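Side-chain contacts in uncharacterized protein lp_2664 (PDB 2PJQ), which is of unknown function but carries an HD domain, and so may be a metal-dependent phosphohydrolase like many members of that superfamily: residues Gln16-Ala19 with Leu20-Ala24; Arg37-Arg40 with Leu41-Leu45; Leu142-Ser145 with Gly146-Gly149; Ile176-Phe179 with Tyr180-Phe184; Lys185-Ala188 with Leu189-Thr192. All coordinates share one frame; numbering follows the deposited sequence.

Contact 1: Gln16-Ala19 with Leu20-Ala24; sequences QTYA and LQKLA
The last two turns of helix 9-22 bring Y18 and K22, one turn apart, together in a CH-pi contact. K22 CG lies over one face of the Y18 ring, 4.1 Å from its centroid and displaced toward the rim, so that CG covers part of one ring face. The ring reaches this place because Y18 CG stands anti to the backbone N (chi1 -173°), while the K22 chain bends at chi2 (-66°) and climbs past the phenol. K22 CE then comes 3.3 Å from Y18 OH. On another side of the helix Q16 and L20 run side by side in the same direction, with Q16 NE2 3.8 Å from L20 CD1. Backbone bonds tie the turns together: L20 N to Q16 O at 2.9 Å, then Q21 N to T17 O and a nearly straight K22 N to Y18 O. The last of the series, from L23 N to A19 O, is weak, as L23 has already left helical geometry. Q16, A19 and L20 pack on W61 of helix 53-62, the Y18 ring touches D80, L81 and Q84 of helix 74-87, and L20 and L23 meet L35 of helix 32-49.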
loop_
_atom_site.group_PDB
_atom_site.type_symbol
_atom_site.label_atom_id
_atom_site.label_comp_id
_atom_site.label_asym_id
_atom_site.label_seq_id
_atom_site.Cartn_x
_atom_site.Cartn_y
_atom_site.Cartn_z
ATOM N N GLN B 16 8.733 -26.691 -0.739
ATOM C CA GLN B 16 7.513 -25.896 -0.895
ATOM C C GLN B 16 6.898 -25.782 0.491
ATOM O O GLN B 16 6.587 -24.677 0.978
ATOM C CB GLN B 16 6.524 -26.593 -1.824
ATOM C CG GLN B 16 5.267 -25.764 -2.105
ATOM C CD GLN B 16 4.173 -26.553 -2.822
ATOM O OE1 GLN B 16 4.438 -27.365 -3.718
ATOM N NE2 GLN B 16 2.932 -26.307 -2.433
ATOM N N THR B 17 6.749 -26.944 1.124
ATOM C CA THR B 17 6.185 -27.015 2.448
ATOM C C THR B 17 6.988 -26.130 3.350
ATOM O O THR B 17 6.431 -25.320 4.077
ATOM C CB THR B 17 6.229 -28.428 3.032
ATOM O OG1 THR B 17 5.616 -29.340 2.129
ATOM C CG2 THR B 17 5.477 -28.482 4.345
ATOM N N TYR B 18 8.301 -26.274 3.310
ATOM C CA TYR B 18 9.137 -25.453 4.163
ATOM C C TYR B 18 8.893 -23.958 3.943
ATOM O O TYR B 18 8.661 -23.197 4.894
ATOM C CB TYR B 18 10.608 -25.768 3.925
ATOM C CG TYR B 18 11.509 -25.064 4.900
ATOM C CD1 TYR B 18 11.537 -25.436 6.247
ATOM C CD2 TYR B 18 12.280 -23.978 4.495
ATOM C CE1 TYR B 18 12.299 -24.745 7.166
ATOM C CE2 TYR B 18 13.050 -23.274 5.409
ATOM C CZ TYR B 18 13.052 -23.662 6.743
ATOM O OH TYR B 18 13.785 -22.932 7.641
ATOM N N ALA B 19 8.946 -23.551 2.680
ATOM C CA ALA B 19 8.753 -22.160 2.309
ATOM C C ALA B 19 7.449 -21.585 2.852
ATOM O O ALA B 19 7.462 -20.629 3.630
ATOM C CB ALA B 19 8.783 -22.032 0.806
ATOM N N LEU B 20 6.322 -22.155 2.434
ATOM C CA LEU B 20 5.020 -21.668 2.888
ATOM C C LEU B 20 4.891 -21.586 4.420
ATOM O O LEU B 20 4.251 -20.677 4.936
ATOM C CB LEU B 20 3.901 -22.535 2.301
ATOM C CG LEU B 20 3.839 -22.547 0.769
ATOM C CD1 LEU B 20 2.944 -23.655 0.304
ATOM C CD2 LEU B 20 3.353 -21.218 0.249
ATOM N N GLN B 21 5.480 -22.512 5.163
ATOM C CA GLN B 21 5.382 -22.415 6.616
ATOM C C GLN B 21 6.101 -21.168 7.131
ATOM O O GLN B 21 5.516 -20.360 7.847
ATOM C CB GLN B 21 5.966 -23.658 7.292
ATOM C CG GLN B 21 4.910 -24.560 7.886
ATOM C CD GLN B 21 4.100 -25.291 6.825
ATOM O OE1 GLN B 21 3.856 -24.756 5.730
ATOM N NE2 GLN B 21 3.664 -26.514 7.147
ATOM N N LYS B 22 7.365 -21.009 6.754
ATOM C CA LYS B 22 8.164 -19.876 7.194
ATOM C C LYS B 22 7.622 -18.523 6.780
ATOM O O LYS B 22 8.045 -17.495 7.318
ATOM C CB LYS B 22 9.605 -20.004 6.686
ATOM C CG LYS B 22 10.438 -21.043 7.403
ATOM C CD LYS B 22 10.681 -20.656 8.846
ATOM C CE LYS B 22 11.439 -21.749 9.566
ATOM N NZ LYS B 22 12.190 -21.213 10.741
ATOM N N LEU B 23 6.703 -18.503 5.817
ATOM C CA LEU B 23 6.144 -17.228 5.377
ATOM C C LEU B 23 4.711 -17.007 5.794
ATOM O O LEU B 23 4.033 -16.151 5.251
ATOM C CB LEU B 23 6.276 -17.063 3.865
ATOM C CG LEU B 23 7.724 -16.801 3.473
ATOM C CD1 LEU B 23 7.830 -16.735 1.967
ATOM C CD2 LEU B 23 8.211 -15.516 4.115
ATOM N N ALA B 24 4.250 -17.796 6.751
ATOM C CA ALA B 24 2.904 -17.632 7.264
ATOM C C ALA B 24 3.001 -16.409 8.184
ATOM O O ALA B 24 4.049 -16.163 8.800
ATOM C CB ALA B 24 2.488 -18.864 8.049
#

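Contact 2: Arg37-Arg40 with Leu41-Leu45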
loop_
_atom_site.group_PDB
_atom_site.type_symbol
_atom_site.label_atom_id
_atom_site.label_comp_id
_atom_site.label_asym_id
_atom_site.label_seq_id
_atom_site.Cartn_x
_atom_site.Cartn_y
_atom_site.Cartn_z
ATOM N N ARG B 37 2.213 -17.129 -6.959
ATOM C CA ARG B 37 2.248 -16.416 -8.232
ATOM C C ARG B 37 3.634 -16.557 -8.877
ATOM O O ARG B 37 3.757 -16.870 -10.070
ATOM C CB ARG B 37 1.945 -14.937 -8.037
ATOM C CG ARG B 37 0.480 -14.575 -8.093
ATOM C CD ARG B 37 0.350 -13.084 -8.256
ATOM N NE ARG B 37 0.939 -12.377 -7.133
ATOM C CZ ARG B 37 0.393 -12.360 -5.928
ATOM N NH1 ARG B 37 -0.742 -13.011 -5.732
ATOM N NH2 ARG B 37 0.980 -11.706 -4.928
ATOM N N VAL B 38 4.674 -16.303 -8.089
ATOM C CA VAL B 38 6.020 -16.438 -8.591
ATOM C C VAL B 38 6.189 -17.880 -9.045
ATOM O O VAL B 38 6.619 -18.134 -10.157
ATOM C CB VAL B 38 7.086 -16.127 -7.510
ATOM C CG1 VAL B 38 8.424 -16.724 -7.924
ATOM C CG2 VAL B 38 7.252 -14.617 -7.336
ATOM N N ASN B 39 5.843 -18.828 -8.187
ATOM C CA ASN B 39 5.998 -20.227 -8.545
ATOM C C ASN B 39 5.413 -20.484 -9.924
ATOM O O ASN B 39 6.124 -20.841 -10.857
ATOM C CB ASN B 39 5.296 -21.119 -7.536
ATOM C CG ASN B 39 5.559 -22.587 -7.780
ATOM O OD1 ASN B 39 6.665 -23.070 -7.542
ATOM N ND2 ASN B 39 4.548 -23.304 -8.263
ATOM N N ARG B 40 4.106 -20.299 -10.042
ATOM C CA ARG B 40 3.400 -20.501 -11.297
ATOM C C ARG B 40 4.041 -19.765 -12.480
ATOM O O ARG B 40 3.959 -20.224 -13.616
ATOM C CB ARG B 40 1.938 -20.098 -11.099
ATOM C CG ARG B 40 1.276 -19.356 -12.241
ATOM C CD ARG B 40 -0.142 -18.999 -11.821
ATOM N NE ARG B 40 -0.158 -18.292 -10.543
ATOM C CZ ARG B 40 -1.259 -17.943 -9.882
ATOM N NH1 ARG B 40 -2.461 -18.231 -10.376
ATOM N NH2 ARG B 40 -1.158 -17.307 -8.722
ATOM N N LEU B 41 4.685 -18.632 -12.207
ATOM C CA LEU B 41 5.375 -17.851 -13.247
ATOM C C LEU B 41 6.704 -18.523 -13.598
ATOM O O LEU B 41 7.074 -18.624 -14.769
ATOM C CB LEU B 41 5.665 -16.426 -12.754
ATOM C CG LEU B 41 4.588 -15.338 -12.776
ATOM C CD1 LEU B 41 5.011 -14.207 -11.854
ATOM C CD2 LEU B 41 4.384 -14.825 -14.197
ATOM N N ALA B 42 7.421 -18.970 -12.566
ATOM C CA ALA B 42 8.706 -19.627 -12.738
ATOM C C ALA B 42 8.532 -20.838 -13.626
ATOM O O ALA B 42 9.323 -21.072 -14.538
ATOM C CB ALA B 42 9.258 -20.054 -11.387
ATOM N N ARG B 43 7.475 -21.600 -13.360
ATOM C CA ARG B 43 7.205 -22.815 -14.110
ATOM C C ARG B 43 6.966 -22.539 -15.585
ATOM O O ARG B 43 7.546 -23.199 -16.433
ATOM C CB ARG B 43 6.024 -23.553 -13.489
ATOM C CG ARG B 43 5.749 -24.931 -14.083
ATOM C CD ARG B 43 4.449 -25.499 -13.507
ATOM N NE ARG B 43 4.572 -25.828 -12.092
ATOM C CZ ARG B 43 5.194 -26.914 -11.640
ATOM N NH1 ARG B 43 5.735 -27.769 -12.502
ATOM N NH2 ARG B 43 5.295 -27.141 -10.331
ATOM N N ARG B 44 6.132 -21.567 -15.918
ATOM C CA ARG B 44 5.918 -21.302 -17.330
ATOM C C ARG B 44 7.224 -20.863 -17.999
ATOM O O ARG B 44 7.621 -21.402 -19.034
ATOM C CB ARG B 44 4.861 -20.220 -17.552
ATOM C CG ARG B 44 4.674 -19.962 -19.032
ATOM C CD ARG B 44 4.003 -18.658 -19.358
ATOM N NE ARG B 44 4.208 -18.372 -20.774
ATOM C CZ ARG B 44 3.822 -17.256 -21.389
ATOM N NH1 ARG B 44 3.197 -16.295 -20.720
ATOM N NH2 ARG B 44 4.073 -17.095 -22.680
ATOM N N LEU B 45 7.882 -19.880 -17.392
ATOM C CA LEU B 45 9.137 -19.336 -17.906
ATOM C C LEU B 45 10.228 -20.388 -18.048
ATOM O O LEU B 45 10.949 -20.400 -19.040
ATOM C CB LEU B 45 9.630 -18.206 -16.989
ATOM C CG LEU B 45 9.668 -16.737 -17.450
ATOM C CD1 LEU B 45 8.427 -16.333 -18.254
ATOM C CD2 LEU B 45 9.803 -15.871 -16.199
#
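L41 leans back over the preceding turn of helix 32-49 and meets the backbone of R37 and V38. Its CB touches two carbonyl oxygens, 3.3 Å from V38 O and equally near R37 O. CG, anti to the carbonyl carbon of L41 (chi1 -81°), turns back along the helix and stands beyond R37 O, 3.2 Å from it. CD1 lies beside the same oxygen, 3.4 Å from R37 O, and reaches R37 C, so that one branch of the leucine covers the R37 carbonyl. That carbonyl also receives L41 N, at 2.9 Å, with the donor tilted 24° from the carbonyl plane; a second bond from L41 N, to V38 O, is weak. V38 O is held chiefly by A42 N at 2.7 Å, and N39 O by R43 N. Farther out, N39 ND2 stands at the edge of the R43 guanidinium, near its plane, 4.4 Å from R43 NH2. An alanine in place of L41 would remove CG and both methyls, which would probably uncover the R37 carbonyl and open a gap where this buried side chain lay, beside D220 of the second subunit. The helix is enclosed on several sides. N39, A42 and R43 touch helix 53-62, V38 and L45 pack on helix 119-130, and R44 and L45 meet T194 of helix 193-198. R37 NE forms a salt bridge with D131, while R37 and R40 also pack against D220 of the second subunit.

Contact 3: Leu142-Ser145 with Gly146-Gly149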
loop_
_atom_site.group_PDB
_atom_site.type_symbol
_atom_site.label_atom_id
_atom_site.label_comp_id
_atom_site.label_asym_id
_atom_site.label_seq_id
_atom_site.Cartn_x
_atom_site.Cartn_y
_atom_site.Cartn_z
ATOM N N LEU B 142 3.444 -0.368 -2.105
ATOM C CA LEU B 142 2.940 0.428 -1.000
ATOM C C LEU B 142 2.486 -0.382 0.211
ATOM O O LEU B 142 2.537 0.096 1.349
ATOM C CB LEU B 142 1.802 1.350 -1.475
ATOM C CG LEU B 142 2.397 2.594 -2.136
ATOM C CD1 LEU B 142 2.673 2.328 -3.622
ATOM C CD2 LEU B 142 1.455 3.740 -1.935
ATOM N N TYR B 143 2.031 -1.604 -0.029
ATOM C CA TYR B 143 1.573 -2.454 1.064
ATOM C C TYR B 143 2.744 -2.746 1.989
ATOM O O TYR B 143 2.569 -3.011 3.177
ATOM C CB TYR B 143 0.996 -3.738 0.500
ATOM C CG TYR B 143 0.560 -4.714 1.538
ATOM C CD1 TYR B 143 1.478 -5.573 2.150
ATOM C CD2 TYR B 143 -0.780 -4.810 1.905
ATOM C CE1 TYR B 143 1.065 -6.515 3.100
ATOM C CE2 TYR B 143 -1.202 -5.747 2.851
ATOM C CZ TYR B 143 -0.278 -6.594 3.438
ATOM O OH TYR B 143 -0.705 -7.536 4.335
ATOM N N TYR B 144 3.946 -2.692 1.430
ATOM C CA TYR B 144 5.158 -2.919 2.194
ATOM C C TYR B 144 5.489 -1.672 3.020
ATOM O O TYR B 144 5.918 -1.764 4.177
ATOM C CB TYR B 144 6.308 -3.226 1.249
ATOM C CG TYR B 144 7.633 -3.381 1.955
ATOM C CD1 TYR B 144 7.896 -4.492 2.750
ATOM C CD2 TYR B 144 8.610 -2.402 1.850
ATOM C CE1 TYR B 144 9.098 -4.609 3.415
ATOM C CE2 TYR B 144 9.800 -2.511 2.506
ATOM C CZ TYR B 144 10.047 -3.605 3.284
ATOM O OH TYR B 144 11.247 -3.696 3.944
ATOM N N SER B 145 5.288 -0.507 2.411
ATOM C CA SER B 145 5.550 0.768 3.062
ATOM C C SER B 145 4.637 0.934 4.260
ATOM O O SER B 145 5.032 1.538 5.262
ATOM C CB SER B 145 5.311 1.919 2.097
ATOM O OG SER B 145 5.946 1.662 0.868
ATOM N N GLY B 146 3.411 0.423 4.147
ATOM C CA GLY B 146 2.490 0.506 5.260
ATOM C C GLY B 146 3.102 -0.323 6.373
ATOM O O GLY B 146 3.324 0.136 7.506
ATOM N N HIS B 147 3.400 -1.562 6.016
ATOM C CA HIS B 147 4.000 -2.505 6.936
ATOM C C HIS B 147 5.225 -1.947 7.675
ATOM O O HIS B 147 5.318 -2.030 8.898
ATOM C CB HIS B 147 4.390 -3.767 6.166
ATOM C CG HIS B 147 5.169 -4.756 6.973
ATOM N ND1 HIS B 147 4.668 -5.346 8.110
ATOM C CD2 HIS B 147 6.418 -5.252 6.810
ATOM C CE1 HIS B 147 5.575 -6.163 8.615
ATOM N NE2 HIS B 147 6.647 -6.124 7.845
ATOM N N VAL B 148 6.154 -1.363 6.939
ATOM C CA VAL B 148 7.371 -0.865 7.554
ATOM C C VAL B 148 7.269 0.540 8.141
ATOM O O VAL B 148 8.075 0.914 8.985
ATOM C CB VAL B 148 8.549 -0.932 6.530
ATOM C CG1 VAL B 148 9.716 -0.062 6.982
ATOM C CG2 VAL B 148 9.001 -2.364 6.368
ATOM N N GLY B 149 6.289 1.319 7.710
ATOM C CA GLY B 149 6.173 2.669 8.233
ATOM C C GLY B 149 6.905 3.706 7.394
ATOM O O GLY B 149 7.034 4.863 7.784
#
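Y144 O accepts V148 N at 2.8 Å, in the last turn of helix 134-148, and the side chains of the same two residues also meet. The donor nitrogen lies nearly in line with the carbonyl. V148 CG2 lies over one face of the Y144 ring, 3.9 Å from the centroid, in a CH-pi contact; its nearest ring atom is Y144 CZ, and Y144 OH is 3.6 Å away. Two torsions create the overlap: Y144 CG is anti to the backbone N (chi1 176°), which swings the ring toward the C-terminal end of the helix, and V148 CG2 is anti to its own carbonyl carbon, on the side from which the ring comes. The exposed H147 ring runs out beside the Y144 ring, H147 CD2 coming 4.4 Å from Y144 CE1. The chain leaves the helix at G149, whose positive phi would press a side chain against the preceding carbonyl oxygen, so that glycine suits the exit. Y144 and H147 both touch S28 in a loop, whereas L142 touches F179 of helix 175-183. This helix also belongs to the subunit interface: L142 packs on A139 of the second subunit, Y143 on its I152 and S145 on its Y143. The final helical turn closes with G149 N bonded to S145 O at 2.8 Å, the donor tilted 34° from the carbonyl plane.

Contact 4: Ile176-Phe179 with Tyr180-Phe184; sequences INHF and YEKLF
F179 packs against F184 and L183 in the buried part of the contact, where helix 175-183 widens into a pi-type turn, while H178 and K182 form a partly exposed side. The i to i+5 bond typical of such a turn runs from F184 N to F179 O, at 2.8 Å. It brings one face of the F184 ring against F179 CB, which stands over the ring centre in a CH-pi contact, 3.8 Å from the centroid. The two rings make an offset edge-to-face pair, the edge of F179 turned toward the face of F184 with the planes at 61°. F179 CG is anti to its carbonyl carbon (chi1 -68°), and the ring offers one face to L183 CD1, 4.0 Å from the centroid in a second CH-pi contact. A serine in place of F184 would probably leave F179 CB and the F179 ring edge without their aromatic partner and open a gap beside H207, with which F184 also stacks. F179 is enclosed further by M206 of helix 204-219 and by I138 and L142 of helix 134-148. E181, also buried, extends past the buried N177, and its carboxylate forms a salt bridge with R160. On the more exposed side the H178 ring and the K182 chain lie alongside each other, both touching Y168, with H178 CE1 3.7 Å from K182 CD. I176, buried, and Y180, partly exposed, run side by side, and I176 CG2 comes 4.1 Å from Y180 CE2.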
loop_
_atom_site.group_PDB
_atom_site.type_symbol
_atom_site.label_atom_id
_atom_site.label_comp_id
_atom_site.label_asym_id
_atom_site.label_seq_id
_atom_site.Cartn_x
_atom_site.Cartn_y
_atom_site.Cartn_z
ATOM N N ILE B 176 7.184 6.299 -3.494
ATOM C CA ILE B 176 7.185 6.684 -4.894
ATOM C C ILE B 176 8.581 6.518 -5.483
ATOM O O ILE B 176 8.734 5.941 -6.557
ATOM C CB ILE B 176 6.731 8.154 -5.084
ATOM C CG1 ILE B 176 5.265 8.316 -4.668
ATOM C CG2 ILE B 176 6.895 8.565 -6.545
ATOM C CD1 ILE B 176 4.263 7.668 -5.616
ATOM N N ASN B 177 9.601 7.007 -4.783
ATOM C CA ASN B 177 10.969 6.908 -5.280
ATOM C C ASN B 177 11.372 5.483 -5.675
ATOM O O ASN B 177 12.281 5.279 -6.492
ATOM C CB ASN B 177 11.962 7.445 -4.242
ATOM C CG ASN B 177 11.880 8.959 -4.058
ATOM O OD1 ASN B 177 11.387 9.695 -4.921
ATOM N ND2 ASN B 177 12.389 9.431 -2.930
ATOM N N HIS B 178 10.692 4.495 -5.103
ATOM C CA HIS B 178 10.997 3.107 -5.401
ATOM C C HIS B 178 10.700 2.759 -6.853
ATOM O O HIS B 178 11.409 1.959 -7.454
ATOM C CB HIS B 178 10.226 2.173 -4.464
ATOM C CG HIS B 178 10.829 0.810 -4.365
ATOM N ND1 HIS B 178 12.192 0.611 -4.272
ATOM C CD2 HIS B 178 10.269 -0.422 -4.373
ATOM C CE1 HIS B 178 12.443 -0.685 -4.230
ATOM N NE2 HIS B 178 11.294 -1.334 -4.291
ATOM N N PHE B 179 9.652 3.350 -7.421
ATOM C CA PHE B 179 9.333 3.080 -8.818
ATOM C C PHE B 179 10.478 3.642 -9.642
ATOM O O PHE B 179 11.067 2.943 -10.454
ATOM C CB PHE B 179 8.009 3.733 -9.235
ATOM C CG PHE B 179 6.807 3.134 -8.575
ATOM C CD1 PHE B 179 6.497 3.438 -7.260
ATOM C CD2 PHE B 179 6.019 2.220 -9.241
ATOM C CE1 PHE B 179 5.411 2.837 -6.618
ATOM C CE2 PHE B 179 4.932 1.612 -8.602
ATOM C CZ PHE B 179 4.635 1.924 -7.290
ATOM N N TYR B 180 10.808 4.905 -9.403
ATOM C CA TYR B 180 11.893 5.551 -10.127
ATOM C C TYR B 180 13.203 4.822 -9.913
ATOM O O TYR B 180 13.905 4.508 -10.873
ATOM C CB TYR B 180 12.047 7.008 -9.677
ATOM C CG TYR B 180 10.992 7.937 -10.235
ATOM C CD1 TYR B 180 10.839 8.096 -11.611
ATOM C CD2 TYR B 180 10.113 8.626 -9.387
ATOM C CE1 TYR B 180 9.834 8.907 -12.135
ATOM C CE2 TYR B 180 9.103 9.443 -9.902
ATOM C CZ TYR B 180 8.968 9.571 -11.276
ATOM O OH TYR B 180 7.935 10.311 -11.799
ATOM N N GLU B 181 13.516 4.554 -8.649
ATOM C CA GLU B 181 14.755 3.884 -8.254
ATOM C C GLU B 181 14.895 2.414 -8.639
ATOM O O GLU B 181 16.015 1.919 -8.819
ATOM C CB GLU B 181 14.937 3.996 -6.738
ATOM C CG GLU B 181 15.190 5.402 -6.258
ATOM C CD GLU B 181 15.231 5.510 -4.753
ATOM O OE1 GLU B 181 15.785 4.604 -4.092
ATOM O OE2 GLU B 181 14.722 6.519 -4.226
ATOM N N LYS B 182 13.765 1.714 -8.752
ATOM C CA LYS B 182 13.794 0.292 -9.059
ATOM C C LYS B 182 12.738 -0.192 -10.038
ATOM O O LYS B 182 13.014 -0.331 -11.222
ATOM C CB LYS B 182 13.709 -0.513 -7.752
ATOM C CG LYS B 182 13.752 -2.033 -7.940
ATOM C CD LYS B 182 14.237 -2.770 -6.701
ATOM C CE LYS B 182 14.072 -4.270 -6.853
ATOM N NZ LYS B 182 12.731 -4.743 -6.369
ATOM N N LEU B 183 11.535 -0.453 -9.538
ATOM C CA LEU B 183 10.415 -0.961 -10.342
ATOM C C LEU B 183 10.272 -0.525 -11.811
ATOM O O LEU B 183 9.851 -1.324 -12.651
ATOM C CB LEU B 183 9.110 -0.671 -9.604
ATOM C CG LEU B 183 9.190 -1.067 -8.128
ATOM C CD1 LEU B 183 7.828 -0.884 -7.453
ATOM C CD2 LEU B 183 9.672 -2.512 -8.030
ATOM N N PHE B 184 10.602 0.729 -12.122
ATOM C CA PHE B 184 10.506 1.223 -13.499
ATOM C C PHE B 184 11.612 0.683 -14.407
ATOM O O PHE B 184 11.551 0.861 -15.622
ATOM C CB PHE B 184 10.556 2.763 -13.543
ATOM C CG PHE B 184 9.233 3.454 -13.256
ATOM C CD1 PHE B 184 8.034 2.743 -13.182
ATOM C CD2 PHE B 184 9.197 4.836 -13.067
ATOM C CE1 PHE B 184 6.819 3.406 -12.917
ATOM C CE2 PHE B 184 8.000 5.508 -12.802
ATOM C CZ PHE B 184 6.807 4.794 -12.729
#

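Contact 5: Lys185-Ala188 with Leu189-Thr192; sequences KLAA and LMNT
Bends at chi2 (51°) and chi3 (70°) fold the selenomethionine M190 back on the short helix 186-189, carrying its CE methyl against the L186 and A187 backbone. M190 CE comes 3.3 Å from L186 O and 3.6 Å from A187 CA, and it also meets L186 CB at 4.1 Å. The tip of the side chain therefore closes against the very turn that its own backbone is leaving. L189 behaves differently: its CG is anti to the carbonyl carbon, beside the backbone N, and rests 3.4 Å from K185 O. That oxygen is gripped by two backbone donors, A188 N and L189 N, the latter at 3.3 Å and in the carbonyl plane. L186 O receives L189 N and M190 N, but both bonds are weak, as expected where a helical turn is coming undone. Around this turn, L186 and L189 touch R129 of helix 119-130, and M190 packs on A195 and K196 of helix 193-198. D126 accepts hydrogen bonds from the N191 and T192 backbone nitrogens. The element is thus a short helix in an all-helical protein, its C-terminal end opening at M190 into a three-residue loop, with T192 at the N-cap position of helix 193-198.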
loop_
_atom_site.group_PDB
_atom_site.type_symbol
_atom_site.label_atom_id
_atom_site.label_comp_id
_atom_site.label_asym_id
_atom_site.label_seq_id
_atom_site.Cartn_x
_atom_site.Cartn_y
_atom_site.Cartn_z
ATOM N N LYS B 185 12.617 0.026 -13.830
ATOM C CA LYS B 185 13.735 -0.513 -14.624
ATOM C C LYS B 185 13.683 -2.023 -14.824
ATOM O O LYS B 185 14.353 -2.568 -15.697
ATOM C CB LYS B 185 15.079 -0.179 -13.978
ATOM C CG LYS B 185 15.237 1.261 -13.604
ATOM C CD LYS B 185 16.408 1.418 -12.655
ATOM C CE LYS B 185 16.481 2.820 -12.059
ATOM N NZ LYS B 185 17.333 2.837 -10.810
ATOM N N LEU B 186 12.880 -2.700 -14.021
ATOM C CA LEU B 186 12.793 -4.145 -14.111
ATOM C C LEU B 186 12.522 -4.738 -15.492
ATOM O O LEU B 186 13.232 -5.644 -15.908
ATOM C CB LEU B 186 11.763 -4.660 -13.099
ATOM C CG LEU B 186 12.039 -4.238 -11.654
ATOM C CD1 LEU B 186 11.108 -4.958 -10.707
ATOM C CD2 LEU B 186 13.483 -4.550 -11.307
ATOM N N ALA B 187 11.523 -4.230 -16.207
ATOM C CA ALA B 187 11.157 -4.775 -17.527
ATOM C C ALA B 187 12.226 -4.646 -18.614
ATOM O O ALA B 187 12.129 -5.253 -19.688
ATOM C CB ALA B 187 9.845 -4.133 -18.015
ATOM N N ALA B 188 13.236 -3.834 -18.352
ATOM C CA ALA B 188 14.290 -3.658 -19.325
ATOM C C ALA B 188 15.354 -4.655 -18.938
ATOM O O ALA B 188 16.145 -5.086 -19.774
ATOM C CB ALA B 188 14.834 -2.237 -19.257
ATOM N N LEU B 189 15.346 -5.026 -17.661
ATOM C CA LEU B 189 16.320 -5.955 -17.115
ATOM C C LEU B 189 15.841 -7.397 -17.199
ATOM O O LEU B 189 16.602 -8.334 -16.969
ATOM C CB LEU B 189 16.650 -5.577 -15.665
ATOM C CG LEU B 189 17.367 -4.227 -15.472
ATOM C CD1 LEU B 189 17.705 -3.958 -14.003
ATOM C CD2 LEU B 189 18.625 -4.246 -16.286
HETATM N N MSE B 190 14.576 -7.577 -17.532
HETATM C CA MSE B 190 14.011 -8.905 -17.649
HETATM C C MSE B 190 14.960 -9.731 -18.539
HETATM O O MSE B 190 15.508 -9.213 -19.515
HETATM C CB MSE B 190 12.620 -8.783 -18.287
HETATM C CG MSE B 190 11.556 -9.669 -17.693
HETATM SE SE MSE B 190 11.422 -9.537 -15.771
HETATM C CE MSE B 190 10.690 -7.758 -15.566
ATOM N N ASN B 191 15.158 -11.004 -18.210
ATOM C CA ASN B 191 16.045 -11.872 -18.987
ATOM C C ASN B 191 15.327 -12.659 -20.090
ATOM O O ASN B 191 15.695 -12.583 -21.262
ATOM C CB ASN B 191 16.736 -12.874 -18.065
ATOM C CG ASN B 191 17.636 -12.220 -17.054
ATOM O OD1 ASN B 191 18.612 -11.573 -17.414
ATOM N ND2 ASN B 191 17.318 -12.392 -15.777
ATOM N N THR B 192 14.318 -13.432 -19.692
ATOM C CA THR B 192 13.521 -14.270 -20.595
ATOM C C THR B 192 12.791 -13.494 -21.695
ATOM O O THR B 192 12.271 -12.412 -21.453
ATOM C CB THR B 192 12.434 -15.024 -19.819
ATOM O OG1 THR B 192 12.841 -15.202 -18.457
ATOM C CG2 THR B 192 12.173 -16.372 -20.468
#

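In the fold
The five contacts follow one another along an all-helical chain, each a local turn of its own. Contacts 1 and 2 lie on the successive helices 9-22 and 32-49, their centres about 17 Å apart. L23 of contact 1 and V38 of contact 2 touch residues of a possible HD-type site, with no metal bound to it here. Contacts 3, 4 and 5 are successive neighbours: L142 touches F179, and K185 packs on Y180, the centres of contacts 4 and 5 being about 14 Å apart. L45 and T192 join contact 5 back to contact 2. Contacts 1 and 4 lie on opposite sides of the chain's centre, their centres about 29 Å apart, while contacts 2 and 3 lie at the interface of the two subunits.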